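PDB 5B6T: glycosyl hydrolase family 62 protein from Coprinopsis cinerea, which probably hydrolyses alpha-L-arabinofuranosidic bonds, releasing arabinose side groups from arabinoxylan in hemicellulose as a family 62 glycoside hydrolase. Local coordinates for residues Asn138-Asp143 and Ser158-His163. Sequence-based numbering, arbitrary orientation.
Sequences NGHWVD and SDDNGH
Val142 and Ser158 form an antiparallel hydrogen-bonded pair, Ser158 N reaching Val142 O at 2.9 Å and Val142 N returning to Ser158 O at 3.0 Å; a third backbone bond, His140 N to Asp159 O, lies just outside the pair, its donor above the carbonyl plane. Backbone contacts continue to Gly139, whose CA lies 3.2 Å from Asp159 O. Asp160 points toward 138-143: its OD2 lies 3.6 Å from His140 CB and near the edge of that imidazole, ring and carboxylate planes 73° apart, while OD1 rests 3.8 Å from Val142 CG2. Trp141 CG stands anti to the backbone N (chi1 -173°), and the indole presents its CD1 edge, in plane, to Ser158 O. Asp159 illustrates how a buried aspartate can pin a tight turn by accepting from its backbone N-H groups. Its OD1 takes Asn161 N (2.8 Å), an Asx turn, and His163 N on the opposite face; OD2 offers its syn lone pair to His163 ND1 at 2.7 Å and also bonds Tyr165 OH. An alanine here would probably leave both N-H groups and that hydroxyl without this partner, and the His163 ring freer to turn. Asp160 lies near a bound lead ion and Glu195, and Asp143 bonds a glycerol. The contact joins the first, innermost strand 142-148 to the 152-158/163-170 connection, all within one four-stranded antiparallel blade of the five-bladed beta-propeller, with Trp141 against helix 130-135 and Val142 against strand 195-202.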
loop_
_atom_site.group_PDB
_atom_site.type_symbol
_atom_site.label_atom_id
_atom_site.label_comp_id
_atom_site.label_asym_id
_atom_site.label_seq_id
_atom_site.Cartn_x
_atom_site.Cartn_y
_atom_site.Cartn_z
ATOM N N ASN A 138 20.839 4.797 -6.452
ATOM C CA ASN A 138 20.905 3.369 -6.036
ATOM C C ASN A 138 19.700 3.016 -5.184
ATOM O O ASN A 138 19.791 2.357 -4.163
ATOM C CB ASN A 138 22.253 2.830 -5.473
ATOM C CG ASN A 138 22.706 3.607 -4.333
ATOM O OD1 ASN A 138 21.976 4.494 -3.896
ATOM N ND2 ASN A 138 23.931 3.370 -3.869
ATOM N N GLY A 139 18.550 3.458 -5.662
ATOM C CA GLY A 139 17.261 3.020 -5.110
ATOM C C GLY A 139 16.763 1.692 -5.683
ATOM O O GLY A 139 17.512 0.848 -6.193
ATOM N N HIS A 140 15.445 1.519 -5.592
ATOM C CA HIS A 140 14.743 0.294 -5.960
ATOM C C HIS A 140 13.383 0.681 -6.482
ATOM O O HIS A 140 12.768 1.576 -5.930
ATOM C CB HIS A 140 14.553 -0.581 -4.725
ATOM C CG HIS A 140 15.843 -0.957 -4.089
ATOM N ND1 HIS A 140 16.568 -2.052 -4.503
ATOM C CD2 HIS A 140 16.562 -0.364 -3.108
ATOM C CE1 HIS A 140 17.699 -2.102 -3.813
ATOM N NE2 HIS A 140 17.698 -1.115 -2.934
ATOM N N TRP A 141 12.950 0.057 -7.566
ATOM C CA TRP A 141 11.672 0.327 -8.181
ATOM C C TRP A 141 10.587 -0.478 -7.465
ATOM O O TRP A 141 10.508 -1.718 -7.614
ATOM C CB TRP A 141 11.752 -0.016 -9.655
ATOM C CG TRP A 141 10.559 0.373 -10.437
ATOM C CD1 TRP A 141 9.691 1.395 -10.191
ATOM C CD2 TRP A 141 10.164 -0.184 -11.680
ATOM N NE1 TRP A 141 8.751 1.477 -11.176
ATOM C CE2 TRP A 141 9.010 0.507 -12.108
ATOM C CE3 TRP A 141 10.651 -1.229 -12.469
ATOM C CZ2 TRP A 141 8.354 0.185 -13.285
ATOM C CZ3 TRP A 141 9.989 -1.543 -13.635
ATOM C CH2 TRP A 141 8.862 -0.832 -14.040
ATOM N N VAL A 142 9.749 0.231 -6.692
ATOM C CA VAL A 142 8.877 -0.407 -5.732
ATOM C C VAL A 142 7.502 0.246 -5.654
ATOM O O VAL A 142 7.300 1.349 -6.113
ATOM C CB VAL A 142 9.517 -0.439 -4.309
ATOM C CG1 VAL A 142 10.804 -1.260 -4.348
ATOM C CG2 VAL A 142 9.716 0.949 -3.692
ATOM N N ASP A 143 6.574 -0.507 -5.053
ATOM C CA ASP A 143 5.298 0.015 -4.531
ATOM C C ASP A 143 4.379 0.538 -5.623
ATOM O O ASP A 143 4.118 1.750 -5.750
ATOM C CB ASP A 143 5.560 1.025 -3.398
ATOM C CG ASP A 143 6.355 0.409 -2.271
ATOM O OD1 ASP A 143 6.336 -0.832 -2.144
ATOM O OD2 ASP A 143 6.980 1.141 -1.473
ATOM N N SER A 158 7.410 4.137 -7.066
ATOM C CA SER A 158 8.482 4.850 -6.406
ATOM C C SER A 158 9.858 4.273 -6.720
ATOM O O SER A 158 9.974 3.164 -7.203
ATOM C CB SER A 158 8.248 4.776 -4.888
ATOM O OG SER A 158 7.075 5.459 -4.555
ATOM N N ASP A 159 10.921 5.042 -6.419
ATOM C CA ASP A 159 12.259 4.527 -6.625
ATOM C C ASP A 159 13.151 4.521 -5.388
ATOM O O ASP A 159 14.349 4.296 -5.512
ATOM C CB ASP A 159 12.961 5.247 -7.787
ATOM C CG ASP A 159 13.104 6.737 -7.580
ATOM O OD1 ASP A 159 12.766 7.262 -6.495
ATOM O OD2 ASP A 159 13.638 7.382 -8.515
ATOM N N ASP A 160 12.592 4.777 -4.210
ATOM C CA ASP A 160 13.400 4.945 -2.995
ATOM C C ASP A 160 14.482 6.013 -3.181
ATOM O O ASP A 160 15.511 5.984 -2.497
ATOM C CB ASP A 160 14.076 3.618 -2.603
ATOM C CG ASP A 160 13.137 2.627 -1.960
ATOM O OD1 ASP A 160 12.021 3.056 -1.511
ATOM O OD2 ASP A 160 13.529 1.421 -1.862
ATOM N N ASN A 161 14.242 6.938 -4.100
ATOM C CA ASN A 161 15.197 8.009 -4.393
ATOM C C ASN A 161 14.521 9.342 -4.552
ATOM O O ASN A 161 15.085 10.259 -5.153
ATOM C CB ASN A 161 16.032 7.714 -5.649
ATOM C CG ASN A 161 17.347 8.481 -5.648
ATOM O OD1 ASN A 161 17.978 8.663 -4.607
ATOM N ND2 ASN A 161 17.762 8.942 -6.843
ATOM N N GLY A 162 13.328 9.470 -3.976
ATOM C CA GLY A 162 12.684 10.761 -3.949
ATOM C C GLY A 162 11.850 11.100 -5.161
ATOM O O GLY A 162 11.494 12.272 -5.322
ATOM N N HIS A 163 11.487 10.108 -5.993
ATOM C CA HIS A 163 10.606 10.358 -7.127
ATOM C C HIS A 163 9.391 9.484 -7.026
ATOM O O HIS A 163 9.498 8.317 -6.680
ATOM C CB HIS A 163 11.301 10.074 -8.458
ATOM C CG HIS A 163 12.618 10.766 -8.583
ATOM N ND1 HIS A 163 13.817 10.112 -8.410
ATOM C CD2 HIS A 163 12.925 12.060 -8.830
ATOM C CE1 HIS A 163 14.807 10.988 -8.483
ATOM N NE2 HIS A 163 14.290 12.172 -8.769
HETATM O O HOH W 1 19.578 6.459 -4.105
HETATM O O HOH W 2 4.682 4.133 -4.363
#